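Local atomic coordinates of uncharacterized ABC transporter solute-binding protein yclQ (Bacillus subtilis subsp. subtilis str. 168, PDB entry 3GFV), a protein that binds iron-free and ferric petrobactin, and the precursor 3,4-dihydroxybenzoic acid, as the solute-binding component of the YclNOPQ ABC transporter that takes up ferric-petrobactin. Residues I177-G182 / K247-N252; G182-F187 / E221-T226. All coordinates share one frame; numbering follows the deposited sequence.

Interaction 1. Residues I177-G182 / K247-N252; sequences IMANDG and KQVVEN
I177 and A179 send their side chains from one face of strand 173-180 toward V249 on helix 246-250, and each meets a different methyl of that valine. CD1 of I177 lies anti to CA (chi2 172°), which carries the tip of the side chain out to the helix, where I177 CD1 is 4.3 Å from V249 CG1. Two residues on, the single methyl of A179 faces the other branch, with CB 4.5 Å from V249 CG2. V249 thus stands opposite the strand with its branches spread along it, both contacts being loose van der Waals packing; V249 also packs on Y220 of helix 220-226. At N180 the strand ends; its OD1 is hydrogen-bonded to R236. The chain then turns through D181 to G182, which has the closest backbone approach to the helix, 7.0 Å between its CA and that of V249. The positive phi of G182 (89°) belongs to a conformation in which a CB would be pressed against the carbonyl oxygen of D181. Here Q248 lies beside G182: with CG lodged between the backbone N and the carbonyl carbon (chi1 75°) and the chain extended beyond it, the amide oxygen OE1 comes to 3.4 Å from G182 CA, a contact and not a bond. The N-H of G182 is used elsewhere, bonding to S245 OG just ahead of the helix. The polar side chain in the contact, Q248, lies at its exposed margin. With neither hydrogen bonds nor salt bridges between the segments, the contact is held by van der Waals packing and, presumably, the hydrophobic effect, which probably leaves its geometry less tightly prescribed than bonding would.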
# COMPACT_ATOMS: atom_id res chain seq x y z
N ILE A 177 4.58 -4.43 -13.34
CA ILE A 177 5.66 -3.46 -13.65
C ILE A 177 5.31 -2.09 -13.14
O ILE A 177 4.14 -1.73 -13.03
CB ILE A 177 5.98 -3.34 -15.14
CG1 ILE A 177 4.74 -2.92 -15.96
CG2 ILE A 177 6.63 -4.64 -15.67
CD1 ILE A 177 5.01 -2.58 -17.40
N MSE A 178 6.35 -1.30 -12.85
CA MSE A 178 6.16 0.11 -12.54
C MSE A 178 6.94 0.93 -13.56
O MSE A 178 8.10 0.61 -13.88
CB MSE A 178 6.58 0.43 -11.10
CG MSE A 178 6.42 1.89 -10.76
SE MSE A 178 6.81 2.15 -8.84
CE MSE A 178 8.71 2.02 -9.00
N ALA A 179 6.27 1.93 -14.12
CA ALA A 179 6.90 2.86 -15.06
C ALA A 179 7.30 4.13 -14.33
O ALA A 179 6.56 4.64 -13.50
CB ALA A 179 5.94 3.20 -16.18
N ASN A 180 8.48 4.66 -14.66
CA ASN A 180 8.96 5.84 -13.98
C ASN A 180 9.80 6.62 -14.95
O ASN A 180 10.96 6.28 -15.22
CB ASN A 180 9.76 5.45 -12.74
CG ASN A 180 10.25 6.65 -11.96
OD1 ASN A 180 9.47 7.56 -11.66
ND2 ASN A 180 11.53 6.66 -11.62
N ASP A 181 9.18 7.64 -15.54
CA ASP A 181 9.85 8.47 -16.52
C ASP A 181 10.42 7.58 -17.61
O ASP A 181 11.57 7.75 -18.04
CB ASP A 181 10.95 9.26 -15.84
CG ASP A 181 11.45 10.41 -16.70
OD1 ASP A 181 10.80 10.72 -17.73
OD2 ASP A 181 12.50 11.00 -16.34
N GLY A 182 9.62 6.62 -18.05
CA GLY A 182 9.99 5.77 -19.17
C GLY A 182 10.78 4.52 -18.80
O GLY A 182 10.85 3.59 -19.60
N LYS A 247 1.87 4.80 -21.34
CA LYS A 247 1.51 4.58 -22.74
C LYS A 247 2.72 4.33 -23.62
O LYS A 247 2.66 3.54 -24.57
CB LYS A 247 0.70 5.76 -23.28
CG LYS A 247 -0.69 5.89 -22.67
CD LYS A 247 -1.54 6.88 -23.45
CE LYS A 247 -1.44 6.61 -24.95
NZ LYS A 247 -2.38 7.45 -25.76
N GLN A 248 3.82 5.01 -23.34
CA GLN A 248 4.99 4.81 -24.17
C GLN A 248 5.49 3.40 -23.94
O GLN A 248 6.16 2.84 -24.81
CB GLN A 248 6.08 5.85 -23.90
CG GLN A 248 6.86 5.66 -22.60
CD GLN A 248 7.71 6.88 -22.27
OE1 GLN A 248 8.94 6.81 -22.22
NE2 GLN A 248 7.05 8.02 -22.05
N VAL A 249 5.18 2.82 -22.78
CA VAL A 249 5.58 1.45 -22.57
C VAL A 249 4.59 0.50 -23.24
O VAL A 249 4.97 -0.31 -24.07
CB VAL A 249 5.69 1.05 -21.09
CG1 VAL A 249 6.03 -0.46 -20.99
CG2 VAL A 249 6.74 1.91 -20.37
N VAL A 250 3.32 0.60 -22.88
CA VAL A 250 2.42 -0.51 -23.19
C VAL A 250 1.89 -0.44 -24.60
O VAL A 250 1.49 -1.45 -25.17
CB VAL A 250 1.25 -0.62 -22.21
CG1 VAL A 250 1.78 -0.79 -20.78
CG2 VAL A 250 0.36 0.59 -22.33
N GLU A 251 1.91 0.75 -25.17
CA GLU A 251 1.45 0.92 -26.54
C GLU A 251 2.63 0.96 -27.52
O GLU A 251 2.44 1.18 -28.72
CB GLU A 251 0.52 2.14 -26.63
CG GLU A 251 -0.74 1.91 -25.77
CD GLU A 251 -1.63 3.12 -25.67
OE1 GLU A 251 -1.57 3.99 -26.57
OE2 GLU A 251 -2.41 3.20 -24.69
N ASN A 252 3.83 0.71 -27.01
CA ASN A 252 5.01 0.62 -27.88
C ASN A 252 4.88 -0.52 -28.91
O ASN A 252 4.48 -1.64 -28.56
CB ASN A 252 6.26 0.37 -27.06
CG ASN A 252 7.51 0.64 -27.85
OD1 ASN A 252 7.90 -0.15 -28.72
ND2 ASN A 252 8.12 1.78 -27.59

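Interaction 2. Residues G182-F187 / E221-T226; sequences GKISAF and EYISKT
Strand 183-187 and helix 220-226 keep their backbones well apart, the nearest CA atoms, those of A186 and I223, being 9.3 Å from each other, and side chains bridge the interval at two points. In the first, I184 and I223 meet through their end methyls, CD1 to CD1 at 4.1 Å, with the two chains crossing at about a right angle. In both isoleucines CG1 lies anti to the carbonyl carbon; for I223 this swings the tip nearer the strand than its CB direction alone would suggest (chi1 -65°). The strand belongs to the mixed sheet of one lobe of the periplasmic binding protein fold, an alpha-beta sandwich, and the helix is part of the layer covering that sheet. Further along, the methyl of A186 touches the ring of Y222 obliquely, its CB 4.1 Å from CE2. T226, one helical turn on, places OG1 3.4 Å above the ring plane, over its centre, and the same hydroxyl donates to Y222 O at 2.8 Å. That carbonyl also accepts from T226 N, the two donors arriving from opposite faces of its plane. At the far end of the ring, Y222 OH is hydrogen-bonded to the carboxylate of D206.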
# COMPACT_ATOMS: atom_id res chain seq x y z
N GLY A 182 9.62 6.62 -18.05
CA GLY A 182 9.99 5.77 -19.17
C GLY A 182 10.78 4.52 -18.80
O GLY A 182 10.85 3.59 -19.60
N LYS A 183 11.40 4.51 -17.62
CA LYS A 183 12.11 3.31 -17.16
C LYS A 183 11.11 2.33 -16.53
O LYS A 183 10.17 2.74 -15.84
CB LYS A 183 13.20 3.66 -16.14
CG LYS A 183 14.51 4.21 -16.73
CD LYS A 183 14.32 4.81 -18.11
CE LYS A 183 15.54 5.61 -18.55
NZ LYS A 183 15.19 6.58 -19.63
N ILE A 184 11.33 1.05 -16.76
CA ILE A 184 10.41 0.03 -16.24
C ILE A 184 11.10 -0.81 -15.18
O ILE A 184 12.28 -1.14 -15.33
CB ILE A 184 10.02 -0.93 -17.38
CG1 ILE A 184 9.51 -0.15 -18.59
CG2 ILE A 184 8.98 -1.93 -16.90
CD1 ILE A 184 9.58 -0.96 -19.88
N SER A 185 10.40 -1.17 -14.12
CA SER A 185 10.94 -2.14 -13.19
C SER A 185 9.88 -3.20 -12.90
O SER A 185 8.70 -2.92 -12.94
CB SER A 185 11.42 -1.47 -11.91
OG SER A 185 10.39 -0.69 -11.36
N ALA A 186 10.35 -4.42 -12.62
CA ALA A 186 9.47 -5.57 -12.44
C ALA A 186 9.40 -5.99 -10.99
O ALA A 186 10.39 -5.87 -10.26
CB ALA A 186 9.96 -6.76 -13.31
N PHE A 187 8.24 -6.53 -10.60
CA PHE A 187 7.96 -6.91 -9.24
C PHE A 187 7.35 -8.31 -9.25
O PHE A 187 6.35 -8.56 -9.94
CB PHE A 187 6.96 -5.92 -8.65
CG PHE A 187 7.54 -4.57 -8.42
CD1 PHE A 187 8.11 -4.25 -7.18
CD2 PHE A 187 7.53 -3.60 -9.42
CE1 PHE A 187 8.65 -2.99 -6.96
CE2 PHE A 187 8.07 -2.34 -9.20
CZ PHE A 187 8.63 -2.03 -7.97
N GLU A 221 12.29 -5.47 -24.08
CA GLU A 221 12.56 -6.82 -24.55
C GLU A 221 12.25 -7.85 -23.47
O GLU A 221 11.92 -8.99 -23.78
CB GLU A 221 14.02 -6.98 -24.97
CG GLU A 221 14.38 -6.29 -26.28
CD GLU A 221 14.85 -4.86 -26.10
OE1 GLU A 221 14.53 -4.25 -25.04
OE2 GLU A 221 15.55 -4.34 -27.00
N TYR A 222 12.38 -7.44 -22.21
CA TYR A 222 12.04 -8.32 -21.10
C TYR A 222 10.53 -8.62 -21.08
O TYR A 222 10.12 -9.74 -20.83
CB TYR A 222 12.43 -7.69 -19.76
CG TYR A 222 11.91 -8.47 -18.59
CD1 TYR A 222 12.58 -9.61 -18.15
CD2 TYR A 222 10.74 -8.10 -17.92
CE1 TYR A 222 12.10 -10.36 -17.08
CE2 TYR A 222 10.26 -8.84 -16.86
CZ TYR A 222 10.94 -9.95 -16.43
OH TYR A 222 10.43 -10.68 -15.37
N ILE A 223 9.71 -7.61 -21.35
CA ILE A 223 8.26 -7.83 -21.38
C ILE A 223 7.90 -8.81 -22.50
O ILE A 223 7.11 -9.73 -22.32
CB ILE A 223 7.52 -6.50 -21.54
CG1 ILE A 223 7.74 -5.63 -20.30
CG2 ILE A 223 6.02 -6.72 -21.72
CD1 ILE A 223 7.22 -4.22 -20.46
N SER A 224 8.52 -8.61 -23.66
CA SER A 224 8.32 -9.46 -24.82
C SER A 224 8.76 -10.89 -24.52
O SER A 224 8.05 -11.87 -24.81
CB SER A 224 9.10 -8.89 -26.01
OG SER A 224 9.06 -9.77 -27.11
N LYS A 225 9.94 -11.04 -23.95
CA LYS A 225 10.38 -12.41 -23.71
C LYS A 225 9.58 -13.12 -22.63
O LYS A 225 9.43 -14.33 -22.64
CB LYS A 225 11.89 -12.51 -23.46
CG LYS A 225 12.33 -12.36 -22.06
CD LYS A 225 13.68 -13.03 -21.88
CE LYS A 225 14.27 -12.71 -20.53
NZ LYS A 225 15.61 -13.36 -20.35
N THR A 226 9.04 -12.35 -21.68
CA THR A 226 8.22 -12.91 -20.62
C THR A 226 6.82 -13.25 -21.12
O THR A 226 6.23 -14.24 -20.67
CB THR A 226 8.13 -11.91 -19.46
OG1 THR A 226 9.46 -11.68 -18.98
CG2 THR A 226 7.23 -12.45 -18.34

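In the fold
Interactions 1 and 2 share G182 and lie 9 Å apart between centres, interaction 2 being nested within the loop that interaction 1 closes. Strands 173-180 and 183-187, the two arms of a beta hairpin turning at D181 and G182, are antiparallel neighbours in one sheet; M178 N to S185 O, at 2.9 Å, is a probable hydrogen bond between them. On the helix side the two contacts merge into one apolar layer: V249 CG1 of interaction 1 lies 3.7 Å from I184 CD1 of interaction 2, and V249 also touches I223. Helices 246-250 and 220-226 thus pack against the same hairpin face. The centres of interactions 1 and 2 lie about 21 and 22 Å from the centre of the chain, on the same side of it.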